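Local coordinates for carbohydrate binding module (Uncultured bacterium, PDB 2W3J), which probably binds uronic acid sugars, as a calcium-containing carbohydrate-binding module of family 35, at residues Phe4-Cys12 with Ser40-Ala48; Tyr53-Asn61 with Ala119-Asn129. One frame throughout, in Å; residues are numbered along the deposited sequence. Where two conformers were deposited one is given.

Contact 1 (Phe4-Cys12 with Ser40-Ala48). With CA (calcium ion), chain C.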
ATOM      1  N   PHE A   4      -2.221   5.221  -6.801  1.00 14.91           N
ATOM      2  CA  PHE A   4      -0.930   4.604  -7.130  1.00 14.64           C
ATOM      3  C   PHE A   4      -1.101   3.098  -7.411  1.00 15.05           C
ATOM      4  O   PHE A   4      -1.527   2.371  -6.535  1.00 16.17           O
ATOM      5  CB  PHE A   4       0.036   4.729  -5.931  1.00 14.55           C
ATOM      6  CG  PHE A   4       0.471   6.161  -5.654  1.00 14.12           C
ATOM      7  CD1 PHE A   4       1.702   6.599  -6.088  1.00 16.26           C
ATOM      8  CD2 PHE A   4      -0.366   7.032  -4.959  1.00 16.67           C
ATOM      9  CE1 PHE A   4       2.127   7.928  -5.835  1.00 18.69           C
ATOM     10  CE2 PHE A   4       0.036   8.364  -4.721  1.00 15.69           C
ATOM     11  CZ  PHE A   4       1.283   8.785  -5.171  1.00 16.32           C
ATOM     12  N   GLU A   5      -0.767   2.690  -8.625  1.00 15.45           N
ATOM     13  CA  GLU A   5      -0.849   1.298  -9.076  1.00 17.08           C
ATOM     14  C   GLU A   5       0.554   0.727  -9.200  1.00 17.76           C
ATOM     15  O   GLU A   5       1.542   1.441  -9.489  1.00 17.91           O
ATOM     16  CB  GLU A   5      -1.529   1.257 -10.454  1.00 17.19           C
ATOM     17  CG  GLU A   5      -2.937   1.789 -10.420  1.00 16.40           C
ATOM     18  CD  GLU A   5      -3.939   0.813  -9.828  1.00 19.21           C
ATOM     19  OE1 GLU A   5      -3.559  -0.351  -9.527  1.00 16.19           O
ATOM     20  OE2 GLU A   5      -5.132   1.192  -9.669  1.00 19.90           O
ATOM     21  N   GLU A   6       0.655  -0.591  -9.058  1.00 17.77           N
ATOM     22  CA  GLU A   6       1.918  -1.242  -9.356  1.00 18.79           C
ATOM     23  C   GLU A   6       2.341  -1.004 -10.810  1.00 19.95           C
ATOM     24  O   GLU A   6       1.495  -0.846 -11.708  1.00 19.87           O
ATOM     25  CB  GLU A   6       1.799  -2.734  -9.036  1.00 19.31           C
ATOM     26  CG  GLU A   6       0.891  -3.540  -9.959  1.00 20.43           C
ATOM     27  CD  GLU A   6      -0.584  -3.100  -9.960  1.00 24.21           C
ATOM     28  OE1 GLU A   6      -1.109  -2.672  -8.902  1.00 24.35           O
ATOM     29  OE2 GLU A   6      -1.238  -3.213 -11.036  1.00 27.22           O
ATOM     30  N   SER A   7       3.653  -0.932 -11.006  1.00 21.10           N
ATOM     31  CA  SER A   7       4.257  -0.725 -12.325  0.50 22.24           C
ATOM     32  C   SER A   7       3.885   0.628 -12.967  1.00 23.38           C
ATOM     33  O   SER A   7       4.014   0.804 -14.184  1.00 25.92           O
ATOM     34  CB  SER A   7       3.917  -1.887 -13.267  0.50 22.46           C
ATOM     35  OG  SER A   7       4.159  -3.138 -12.638  0.50 19.52           O
ATOM     36  N   ALA A   8       3.379   1.561 -12.170  1.00 21.34           N
ATOM     37  CA  ALA A   8       3.092   2.888 -12.706  1.00 20.54           C
ATOM     38  C   ALA A   8       4.054   3.821 -11.973  1.00 20.15           C
ATOM     39  O   ALA A   8       4.600   3.448 -10.933  1.00 20.66           O
ATOM     40  CB  ALA A   8       1.636   3.293 -12.436  1.00 19.65           C
ATOM     41  N   VAL A   9       4.277   5.032 -12.494  1.00 19.55           N
ATOM     42  CA  VAL A   9       5.173   5.963 -11.809  1.00 19.85           C
ATOM     43  C   VAL A   9       4.675   6.183 -10.378  1.00 18.33           C
ATOM     44  O   VAL A   9       3.473   6.235 -10.121  1.00 19.03           O
ATOM     45  CB  VAL A   9       5.323   7.319 -12.614  1.00 19.54           C
ATOM     46  CG1 VAL A   9       4.012   8.077 -12.633  1.00 22.09           C
ATOM     47  CG2 VAL A   9       6.379   8.172 -12.009  1.00 23.40           C
ATOM     48  N   GLY A  10       5.603   6.304  -9.428  1.00 18.79           N
ATOM     49  CA  GLY A  10       5.233   6.463  -8.023  1.00 18.00           C
ATOM     50  C   GLY A  10       5.390   5.118  -7.303  1.00 18.95           C
ATOM     51  O   GLY A  10       5.436   5.073  -6.078  1.00 18.14           O
ATOM     52  N   PHE A  11       5.466   4.034  -8.068  1.00 17.78           N
ATOM     53  CA  PHE A  11       5.661   2.696  -7.483  1.00 19.25           C
ATOM     54  C   PHE A  11       7.127   2.324  -7.546  1.00 19.88           C
ATOM     55  O   PHE A  11       7.701   2.319  -8.620  1.00 21.10           O
ATOM     56  CB  PHE A  11       4.830   1.650  -8.227  1.00 18.73           C
ATOM     57  CG  PHE A  11       4.967   0.269  -7.645  1.00 20.49           C
ATOM     58  CD1 PHE A  11       4.162  -0.115  -6.578  1.00 22.71           C
ATOM     59  CD2 PHE A  11       5.897  -0.626  -8.155  1.00 23.93           C
ATOM     60  CE1 PHE A  11       4.276  -1.383  -6.010  1.00 22.95           C
ATOM     61  CE2 PHE A  11       6.016  -1.916  -7.576  1.00 24.67           C
ATOM     62  CZ  PHE A  11       5.195  -2.262  -6.497  1.00 23.36           C
ATOM     63  N   CYS A  12       7.738   2.007  -6.405  1.00 19.41           N
ATOM     64  CA  CYS A  12       9.188   1.795  -6.363  1.00 20.10           C
ATOM     65  C   CYS A  12       9.608   0.342  -6.362  1.00 19.84           C
ATOM     66  O   CYS A  12      10.446  -0.060  -7.166  1.00 20.77           O
ATOM     67  CB  CYS A  12       9.801   2.466  -5.134  1.00 20.66           C
ATOM     68  SG  CYS A  12       9.426   4.247  -5.091  1.00 25.90           S
ATOM     69  N   SER A  40       7.618  -6.145   1.952  1.00 15.87           N
ATOM     70  CA  SER A  40       7.291  -4.724   1.807  0.50 14.95           C
ATOM     71  C   SER A  40       6.905  -4.268   0.418  1.00 15.19           C
ATOM     72  O   SER A  40       7.204  -4.916  -0.587  1.00 16.58           O
ATOM     73  CB  SER A  40       8.487  -3.869   2.235  0.50 14.66           C
ATOM     74  OG  SER A  40       9.600  -4.054   1.376  0.50 13.44           O
ATOM     75  N   ILE A  41       6.278  -3.091   0.380  1.00 15.09           N
ATOM     76  CA  ILE A  41       6.021  -2.374  -0.860  1.00 14.23           C
ATOM     77  C   ILE A  41       6.422  -0.930  -0.565  1.00 14.18           C
ATOM     78  O   ILE A  41       6.197  -0.441   0.560  1.00 15.13           O
ATOM     79  CB  ILE A  41       4.547  -2.392  -1.193  1.00 14.47           C
ATOM     80  CG1 ILE A  41       4.087  -3.817  -1.453  1.00 13.60           C
ATOM     81  CG2 ILE A  41       4.314  -1.522  -2.451  1.00 14.55           C
ATOM     82  CD1 ILE A  41       2.515  -3.926  -1.574  1.00 14.78           C
ATOM     83  N   VAL A  42       7.033  -0.273  -1.552  1.00 14.10           N
ATOM     84  CA  VAL A  42       7.495   1.115  -1.394  1.00 14.04           C
ATOM     85  C   VAL A  42       6.955   1.968  -2.524  1.00 14.38           C
ATOM     86  O   VAL A  42       7.022   1.577  -3.698  1.00 14.73           O
ATOM     87  CB  VAL A  42       9.039   1.178  -1.444  1.00 15.02           C
ATOM     88  CG1 VAL A  42       9.527   2.628  -1.327  1.00 16.21           C
ATOM     89  CG2 VAL A  42       9.636   0.317  -0.298  1.00 17.30           C
ATOM     90  N   TRP A  43       6.457   3.152  -2.161  1.00 15.60           N
ATOM     91  CA  TRP A  43       5.960   4.142  -3.113  1.00 15.40           C
ATOM     92  C   TRP A  43       6.678   5.477  -2.883  1.00 16.54           C
ATOM     93  O   TRP A  43       7.282   5.692  -1.809  1.00 15.82           O
ATOM     94  CB  TRP A  43       4.487   4.402  -2.870  1.00 14.98           C
ATOM     95  CG  TRP A  43       3.545   3.212  -3.106  1.00 14.80           C
ATOM     96  CD1 TRP A  43       2.965   2.845  -4.297  1.00 16.13           C
ATOM     97  CD2 TRP A  43       3.055   2.307  -2.115  1.00 16.48           C
ATOM     98  NE1 TRP A  43       2.114   1.763  -4.085  1.00 15.27           N
ATOM     99  CE2 TRP A  43       2.154   1.422  -2.759  1.00 14.27           C
ATOM    100  CE3 TRP A  43       3.254   2.183  -0.731  1.00 17.26           C
ATOM    101  CZ2 TRP A  43       1.478   0.417  -2.075  1.00 16.79           C
ATOM    102  CZ3 TRP A  43       2.575   1.169  -0.047  1.00 19.34           C
ATOM    103  CH2 TRP A  43       1.706   0.294  -0.728  1.00 17.08           C
ATOM    104  N   SER A  44       6.607   6.361  -3.884  1.00 16.28           N
ATOM    105  CA  SER A  44       7.222   7.708  -3.763  1.00 17.98           C
ATOM    106  C   SER A  44       6.209   8.713  -4.299  1.00 18.26           C
ATOM    107  O   SER A  44       5.672   8.530  -5.398  1.00 18.64           O
ATOM    108  CB  SER A  44       8.496   7.779  -4.606  1.00 17.74           C
ATOM    109  OG  SER A  44       9.157   9.062  -4.509  1.00 21.03           O
ATOM    110  N   LEU A  45       5.940   9.761  -3.523  1.00 18.56           N
ATOM    111  CA  LEU A  45       4.982  10.781  -3.933  0.50 19.62           C
ATOM    112  C   LEU A  45       5.484  12.171  -3.607  1.00 20.78           C
ATOM    113  O   LEU A  45       6.371  12.339  -2.772  1.00 20.86           O
ATOM    114  CB  LEU A  45       3.623  10.573  -3.251  0.50 19.50           C
ATOM    115  CG  LEU A  45       3.358  10.845  -1.767  0.50 19.84           C
ATOM    116  CD1 LEU A  45       3.394  12.332  -1.391  0.50 18.16           C
ATOM    117  CD2 LEU A  45       2.011  10.259  -1.386  0.50 19.03           C
ATOM    118  N   SER A  46       4.882  13.162  -4.247  1.00 21.42           N
ATOM    119  CA  SER A  46       5.158  14.559  -3.912  0.50 22.22           C
ATOM    120  C   SER A  46       3.899  15.185  -3.370  1.00 22.05           C
ATOM    121  O   SER A  46       2.802  14.917  -3.873  1.00 21.66           O
ATOM    122  CB  SER A  46       5.599  15.337  -5.152  0.50 22.33           C
ATOM    123  OG  SER A  46       6.791  14.803  -5.679  0.50 24.07           O
ATOM    124  N   ALA A  47       4.049  16.022  -2.341  1.00 22.91           N
ATOM    125  CA  ALA A  47       2.956  16.784  -1.764  1.00 23.55           C
ATOM    126  C   ALA A  47       3.289  18.287  -1.902  1.00 25.68           C
ATOM    127  O   ALA A  47       4.423  18.691  -1.682  1.00 25.33           O
ATOM    128  CB  ALA A  47       2.754  16.436  -0.309  1.00 24.18           C
ATOM    129  N   ALA A  48       2.297  19.093  -2.262  1.00 27.34           N
ATOM    130  CA  ALA A  48       2.511  20.554  -2.362  1.00 29.13           C
ATOM    131  C   ALA A  48       2.704  21.213  -0.985  1.00 30.31           C
ATOM    132  O   ALA A  48       3.450  22.185  -0.848  1.00 32.29           O
ATOM    133  CB  ALA A  48       1.367  21.209  -3.127  1.00 28.84           C
TER
HETATM  134 CA    CA C1139      -3.693  -2.661  -8.953  1.00 22.79          CA
HETATM  135  O   HOH W   1       0.228   0.217  -5.631  1.00 19.21           O

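Contact 2 (Tyr53-Asn61 with Ala119-Asn129). With CA (calcium ion), chain C.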
ATOM      1  N   TYR A  53      -2.671  13.730   5.495  1.00 24.97           N
ATOM      2  CA  TYR A  53      -3.534  13.305   4.391  1.00 23.92           C
ATOM      3  C   TYR A  53      -4.119  11.941   4.690  1.00 23.82           C
ATOM      4  O   TYR A  53      -3.506  11.156   5.422  1.00 23.44           O
ATOM      5  CB  TYR A  53      -2.711  13.218   3.106  1.00 24.27           C
ATOM      6  CG  TYR A  53      -2.143  14.551   2.639  1.00 25.02           C
ATOM      7  CD1 TYR A  53      -2.818  15.323   1.691  1.00 27.23           C
ATOM      8  CD2 TYR A  53      -0.934  15.039   3.146  1.00 25.46           C
ATOM      9  CE1 TYR A  53      -2.287  16.544   1.251  1.00 26.70           C
ATOM     10  CE2 TYR A  53      -0.397  16.262   2.709  1.00 25.93           C
ATOM     11  CZ  TYR A  53      -1.088  16.998   1.765  1.00 27.29           C
ATOM     12  OH  TYR A  53      -0.569  18.203   1.332  1.00 29.65           O
ATOM     13  N   THR A  54      -5.302  11.650   4.153  1.00 22.97           N
ATOM     14  CA  THR A  54      -5.880  10.304   4.275  1.00 23.16           C
ATOM     15  C   THR A  54      -5.458   9.459   3.073  1.00 22.12           C
ATOM     16  O   THR A  54      -5.661   9.878   1.927  1.00 22.35           O
ATOM     17  CB  THR A  54      -7.403  10.346   4.294  1.00 23.69           C
ATOM     18  OG1 THR A  54      -7.817  11.217   5.352  1.00 28.68           O
ATOM     19  CG2 THR A  54      -7.954   8.962   4.540  1.00 23.63           C
ATOM     20  N   ALA A  55      -4.861   8.291   3.346  1.00 19.88           N
ATOM     21  CA  ALA A  55      -4.532   7.306   2.302  1.00 19.32           C
ATOM     22  C   ALA A  55      -5.528   6.164   2.435  1.00 18.58           C
ATOM     23  O   ALA A  55      -6.019   5.858   3.527  1.00 18.55           O
ATOM     24  CB  ALA A  55      -3.118   6.777   2.466  1.00 18.03           C
ATOM     25  N   GLN A  56      -5.888   5.565   1.313  1.00 17.52           N
ATOM     26  CA  GLN A  56      -6.706   4.378   1.370  1.00 16.47           C
ATOM     27  C   GLN A  56      -6.015   3.245   0.618  1.00 16.00           C
ATOM     28  O   GLN A  56      -5.655   3.392  -0.543  1.00 16.04           O
ATOM     29  CB  GLN A  56      -8.070   4.647   0.727  1.00 17.76           C
ATOM     30  CG  GLN A  56      -8.973   3.400   0.763  1.00 19.18           C
ATOM     31  CD  GLN A  56     -10.371   3.708   0.326  1.00 22.41           C
ATOM     32  OE1 GLN A  56     -11.221   4.131   1.133  1.00 27.56           O
ATOM     33  NE2 GLN A  56     -10.632   3.512  -0.947  1.00 19.94           N
ATOM     34  N   ILE A  57      -5.853   2.109   1.285  1.00 14.19           N
ATOM     35  CA  ILE A  57      -5.199   0.948   0.669  1.00 13.97           C
ATOM     36  C   ILE A  57      -6.251  -0.053   0.308  1.00 13.93           C
ATOM     37  O   ILE A  57      -7.087  -0.407   1.142  1.00 14.21           O
ATOM     38  CB  ILE A  57      -4.190   0.310   1.662  1.00 13.87           C
ATOM     39  CG1 ILE A  57      -3.123   1.355   2.021  1.00 15.45           C
ATOM     40  CG2 ILE A  57      -3.510  -0.939   1.010  1.00 14.46           C
ATOM     41  CD1 ILE A  57      -2.185   0.941   3.224  1.00 17.31           C
ATOM     42  N   ARG A  58      -6.270  -0.480  -0.961  1.00 13.14           N
ATOM     43  CA  ARG A  58      -7.257  -1.475  -1.387  1.00 13.16           C
ATOM     44  C   ARG A  58      -6.534  -2.823  -1.479  1.00 12.70           C
ATOM     45  O   ARG A  58      -5.436  -2.913  -2.019  1.00 12.54           O
ATOM     46  CB  ARG A  58      -7.851  -1.101  -2.747  1.00 12.89           C
ATOM     47  CG  ARG A  58      -9.010  -1.973  -3.191  1.00 12.97           C
ATOM     48  CD  ARG A  58      -9.680  -1.367  -4.457  1.00 15.65           C
ATOM     49  NE  ARG A  58     -10.896  -2.095  -4.830  1.00 18.86           N
ATOM     50  CZ  ARG A  58     -10.977  -2.998  -5.811  1.00 18.45           C
ATOM     51  NH1 ARG A  58      -9.903  -3.346  -6.521  1.00 18.36           N
ATOM     52  NH2 ARG A  58     -12.148  -3.586  -6.048  1.00 16.72           N
ATOM     53  N   PHE A  59      -7.134  -3.861  -0.917  1.00 12.39           N
ATOM     54  CA  PHE A  59      -6.400  -5.107  -0.730  1.00 12.39           C
ATOM     55  C   PHE A  59      -7.312  -6.309  -0.776  1.00 11.81           C
ATOM     56  O   PHE A  59      -8.552  -6.195  -0.586  1.00 12.68           O
ATOM     57  CB  PHE A  59      -5.640  -5.089   0.632  1.00 11.73           C
ATOM     58  CG  PHE A  59      -6.546  -5.115   1.856  1.00 12.73           C
ATOM     59  CD1 PHE A  59      -6.855  -6.332   2.503  1.00 13.64           C
ATOM     60  CD2 PHE A  59      -7.063  -3.933   2.367  1.00 12.46           C
ATOM     61  CE1 PHE A  59      -7.669  -6.351   3.644  1.00 14.61           C
ATOM     62  CE2 PHE A  59      -7.894  -3.938   3.510  1.00 14.81           C
ATOM     63  CZ  PHE A  59      -8.187  -5.143   4.157  1.00 16.69           C
ATOM     64  N   GLY A  60      -6.690  -7.457  -1.025  1.00 12.89           N
ATOM     65  CA  GLY A  60      -7.398  -8.729  -0.986  1.00 12.28           C
ATOM     66  C   GLY A  60      -6.798  -9.585   0.105  1.00 12.20           C
ATOM     67  O   GLY A  60      -5.569  -9.711   0.250  1.00 13.19           O
ATOM     68  N   ASN A  61      -7.679 -10.145   0.906  1.00 13.18           N
ATOM     69  CA  ASN A  61      -7.252 -11.129   1.903  1.00 14.36           C
ATOM     70  C   ASN A  61      -8.418 -12.063   2.219  1.00 14.08           C
ATOM     71  O   ASN A  61      -9.355 -11.716   2.942  1.00 14.54           O
ATOM     72  CB  ASN A  61      -6.704 -10.466   3.194  1.00 13.27           C
ATOM     73  CG  ASN A  61      -6.255 -11.522   4.210  1.00 15.63           C
ATOM     74  OD1 ASN A  61      -6.140 -12.686   3.848  1.00 15.98           O
ATOM     75  ND2 ASN A  61      -5.980 -11.111   5.478  1.00 15.63           N
ATOM     76  N   ALA A 119      -1.256  -8.719   2.800  1.00 13.27           N
ATOM     77  CA  ALA A 119      -2.427  -8.965   1.954  1.00 13.06           C
ATOM     78  C   ALA A 119      -2.027  -8.630   0.512  1.00 13.06           C
ATOM     79  O   ALA A 119      -1.005  -7.976   0.259  1.00 12.76           O
ATOM     80  CB  ALA A 119      -3.581  -8.084   2.384  1.00 12.61           C
ATOM     81  N   ASN A 120      -2.825  -9.080  -0.447  1.00 12.23           N
ATOM     82  CA  ASN A 120      -2.551  -8.720  -1.842  1.00 12.68           C
ATOM     83  C   ASN A 120      -2.918  -7.254  -1.982  1.00 12.25           C
ATOM     84  O   ASN A 120      -4.049  -6.882  -1.734  1.00 13.82           O
ATOM     85  CB  ASN A 120      -3.406  -9.573  -2.785  1.00 13.23           C
ATOM     86  CG  ASN A 120      -2.972 -11.022  -2.785  1.00 14.02           C
ATOM     87  OD1 ASN A 120      -1.825 -11.344  -2.434  1.00 14.12           O
ATOM     88  ND2 ASN A 120      -3.859 -11.909  -3.256  1.00 13.27           N
ATOM     89  N   ILE A 121      -1.964  -6.432  -2.402  1.00 11.45           N
ATOM     90  CA  ILE A 121      -2.208  -4.965  -2.391  1.00 11.52           C
ATOM     91  C   ILE A 121      -2.494  -4.464  -3.805  1.00 10.36           C
ATOM     92  O   ILE A 121      -1.634  -4.558  -4.691  1.00 12.74           O
ATOM     93  CB  ILE A 121      -1.017  -4.207  -1.828  1.00 12.59           C
ATOM     94  CG1 ILE A 121      -0.642  -4.751  -0.426  1.00 11.88           C
ATOM     95  CG2 ILE A 121      -1.347  -2.661  -1.807  1.00 11.72           C
ATOM     96  CD1 ILE A 121      -1.809  -4.655   0.574  1.00 12.56           C
ATOM     97  N   ASP A 122      -3.721  -3.999  -4.017  1.00 11.07           N
ATOM     98  CA  ASP A 122      -4.166  -3.547  -5.350  1.00 12.14           C
ATOM     99  C   ASP A 122      -3.618  -2.144  -5.645  1.00 13.29           C
ATOM    100  O   ASP A 122      -3.137  -1.855  -6.743  1.00 13.42           O
ATOM    101  CB  ASP A 122      -5.693  -3.517  -5.371  1.00 12.40           C
ATOM    102  CG  ASP A 122      -6.236  -3.034  -6.689  1.00 15.43           C
ATOM    103  OD1 ASP A 122      -5.610  -3.370  -7.733  1.00 14.88           O
ATOM    104  OD2 ASP A 122      -7.277  -2.353  -6.656  1.00 19.69           O
ATOM    105  N   SER A 123      -3.724  -1.269  -4.663  1.00 13.52           N
ATOM    106  CA  SER A 123      -3.359   0.130  -4.890  1.00 12.77           C
ATOM    107  C   SER A 123      -3.331   0.870  -3.567  1.00 13.46           C
ATOM    108  O   SER A 123      -3.864   0.407  -2.548  1.00 14.18           O
ATOM    109  CB  SER A 123      -4.438   0.786  -5.779  1.00 11.82           C
ATOM    110  OG  SER A 123      -5.739   0.713  -5.142  1.00 15.13           O
ATOM    111  N   ILE A 124      -2.717   2.042  -3.593  1.00 12.62           N
ATOM    112  CA  ILE A 124      -2.888   2.998  -2.513  1.00 14.45           C
ATOM    113  C   ILE A 124      -3.346   4.333  -3.132  1.00 14.95           C
ATOM    114  O   ILE A 124      -2.845   4.729  -4.175  1.00 15.60           O
ATOM    115  CB  ILE A 124      -1.634   3.147  -1.603  1.00 14.72           C
ATOM    116  CG1 ILE A 124      -1.978   4.011  -0.394  1.00 14.77           C
ATOM    117  CG2 ILE A 124      -0.381   3.701  -2.315  1.00 15.17           C
ATOM    118  CD1 ILE A 124      -0.827   4.049   0.592  1.00 18.27           C
ATOM    119  N   ARG A 125      -4.354   4.935  -2.505  1.00 16.54           N
ATOM    120  CA  ARG A 125      -4.936   6.199  -2.971  0.50 17.83           C
ATOM    121  C   ARG A 125      -4.673   7.245  -1.897  1.00 18.41           C
ATOM    122  O   ARG A 125      -5.064   7.054  -0.749  1.00 19.37           O
ATOM    123  CB  ARG A 125      -6.447   6.028  -3.145  0.50 17.98           C
ATOM    124  CG  ARG A 125      -7.183   7.248  -3.750  0.50 19.79           C
ATOM    125  CD  ARG A 125      -8.680   7.060  -3.659  0.50 21.59           C
ATOM    126  NE  ARG A 125      -9.152   5.863  -4.346  0.50 21.35           N
ATOM    127  CZ  ARG A 125      -9.485   5.832  -5.632  0.50 22.47           C
ATOM    128  NH1 ARG A 125      -9.376   6.929  -6.372  0.50 22.69           N
ATOM    129  NH2 ARG A 125      -9.914   4.704  -6.183  0.50 22.20           N
ATOM    130  N   VAL A 126      -4.004   8.338  -2.263  1.00 18.62           N
ATOM    131  CA  VAL A 126      -3.791   9.413  -1.296  1.00 19.56           C
ATOM    132  C   VAL A 126      -4.711  10.591  -1.675  1.00 21.65           C
ATOM    133  O   VAL A 126      -4.603  11.130  -2.787  1.00 21.52           O
ATOM    134  CB  VAL A 126      -2.314   9.841  -1.286  1.00 20.49           C
ATOM    135  CG1 VAL A 126      -2.062  11.018  -0.280  1.00 18.97           C
ATOM    136  CG2 VAL A 126      -1.424   8.604  -0.962  1.00 19.60           C
ATOM    137  N   THR A 127      -5.606  10.955  -0.771  1.00 22.94           N
ATOM    138  CA  THR A 127      -6.550  12.036  -1.066  0.50 25.12           C
ATOM    139  C   THR A 127      -6.031  13.398  -0.637  1.00 25.96           C
ATOM    140  O   THR A 127      -5.210  13.516   0.273  1.00 27.03           O
ATOM    141  CB  THR A 127      -7.936  11.788  -0.456  0.50 24.97           C
ATOM    142  OG1 THR A 127      -7.824  11.616   0.961  0.50 25.70           O
ATOM    143  CG2 THR A 127      -8.561  10.568  -1.077  0.50 26.27           C
ATOM    144  N   GLY A 128      -6.502  14.437  -1.324  1.00 27.82           N
ATOM    145  CA  GLY A 128      -6.046  15.801  -1.064  1.00 28.95           C
ATOM    146  C   GLY A 128      -5.483  16.442  -2.318  1.00 30.07           C
ATOM    147  O   GLY A 128      -5.037  15.756  -3.243  1.00 29.70           O
ATOM    148  N   ASN A 129      -5.494  17.774  -2.358  1.00 30.21           N
ATOM    149  CA  ASN A 129      -4.995  18.485  -3.507  1.00 30.34           C
ATOM    150  C   ASN A 129      -3.491  18.435  -3.513  1.00 28.90           C
ATOM    151  O   ASN A 129      -2.866  18.305  -2.466  1.00 29.17           O
ATOM    152  CB  ASN A 129      -5.440  19.961  -3.474  1.00 31.62           C
ATOM    153  CG  ASN A 129      -6.943  20.114  -3.298  1.00 36.11           C
ATOM    154  OD1 ASN A 129      -7.738  19.448  -3.981  1.00 40.84           O
ATOM    155  ND2 ASN A 129      -7.346  21.002  -2.390  1.00 39.49           N
TER
HETATM  156 CA    CA C1139      -3.693  -2.661  -8.953  1.00 22.79          CA
HETATM  157  O   HOH W   2      -0.402  18.481  -1.477  1.00 53.27           O
HETATM  158  O   HOH W   3      -6.472  13.871   2.727  1.00 27.35           O
HETATM  159  O   HOH W   4      -6.566   2.404  -3.037  1.00 19.61           O

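Contact 1 (Phe4-Cys12 with Ser40-Ala48)
Phe-11 turns the edge of its ring toward the face of the Trp-43 five-membered ring, an offset edge-to-face pair with planes at 80° and centroids 5.5 Å apart. The two residues form a non-hydrogen-bonded antiparallel pair, so both side chains leave on the same side of the sheet. With CG trans to the backbone N (chi1 -179°), the Phe-11 ring reaches along strand 40-47, and its CE1 touches CG2 of Ile-41 at 3.6 Å; that same methyl lies over one face of the indole. Glu-6 CA lies over one face of the Phe-11 ring, nearer its rim than its centre.

Phe-4 adds the third aromatic. Its CB packs against Trp-43 CD1, while CZ meets Leu-45 CB at 3.5 Å, the side chains crossing at about a right angle. On the reverse side of the strand, Cys-12 lays CB against CG1 of Val-42 and SG against CB of Ser-44, whose OG bonds to Ala-135 O.

Two backbone bonds flank the Phe-11/Trp-43 pair: Ser-44 N to Gly-10 O and Cys-12 N to Val-42 O, both 2.8 Å. The buried Trp-43 NE1 donates to a water 2.9 Å away in the ring plane, and that water donates to Phe-4 O. The aromatic cluster thus backs the turn whose Glu-5 and Glu-6 bind calcium, and its packing probably helps to fix where the two carboxylates are held.

Contact 2 (Tyr53-Asn61 with Ala119-Asn129)
Arg-58 and Asp-122 lie alongside each other, head in the same direction and close a salt bridge. From the start of the arginine, CB lies 3.7 Å from Ser-123 OG; CG then passes Asp-122 OD2, and CD comes within 3.4 Å of that oxygen. NE and CZ pass OD2 at longer range, 4.1 and 3.8 Å. With CG anti to the backbone N (chi1 -173°), the extended chain runs past the carboxylate, and the turn at chi4 (-101°) swings NH1 onto OD2 at 2.8 Å. The oxygen lies in the guanidinium plane, yet the donor stands 53° out of the carboxylate plane. NH1 also bonds to Gly-24 O.

Two residues, Asp-122 and Ser-123, stand against the single Arg-58, a classic beta bulge that shifts the register by one in an otherwise regular antiparallel pair of the beta-sandwich. Asp-122 holds calcium through O and OD1, each at 2.4 Å. A leucine in place of Arg-58 would probably leave Asp-122 OD2 without its charged mate and Gly-24 O without that donor.

On the opposite face, Ile-57 CG1 meets Ile-124 CG1 and its CG2 meets Ile-121 CG2, while Phe-59 CD1 rests on Ala-119 CB. Toward the other end, Thr-54 O accepts two bonds from Thr-127, from N and from OG1.

The two contacts come in series along the chain, contact 1 complete before contact 2 begins, and strand 40-47 is followed directly by strand 51-60; the centres lie about 11 Å apart. Strand 2-5, which supplies Phe-4, neighbours strand 120-126 in the four-stranded antiparallel sheet, with a probable hydrogen bond from Phe-4 N to Ile-124 O. Strand 40-47 belongs to the other large sheet, and Ile-41, Trp-43 and Leu-45 touch Ile-121, Ile-124 and Val-126, so the two contacts meet across the sandwich interior. They also share one calcium: Glu-5 and Glu-6 come from contact 1, Asp-122 from contact 2, and Thr-26 and Gly-29 complete the site, tying three parts of the chain together.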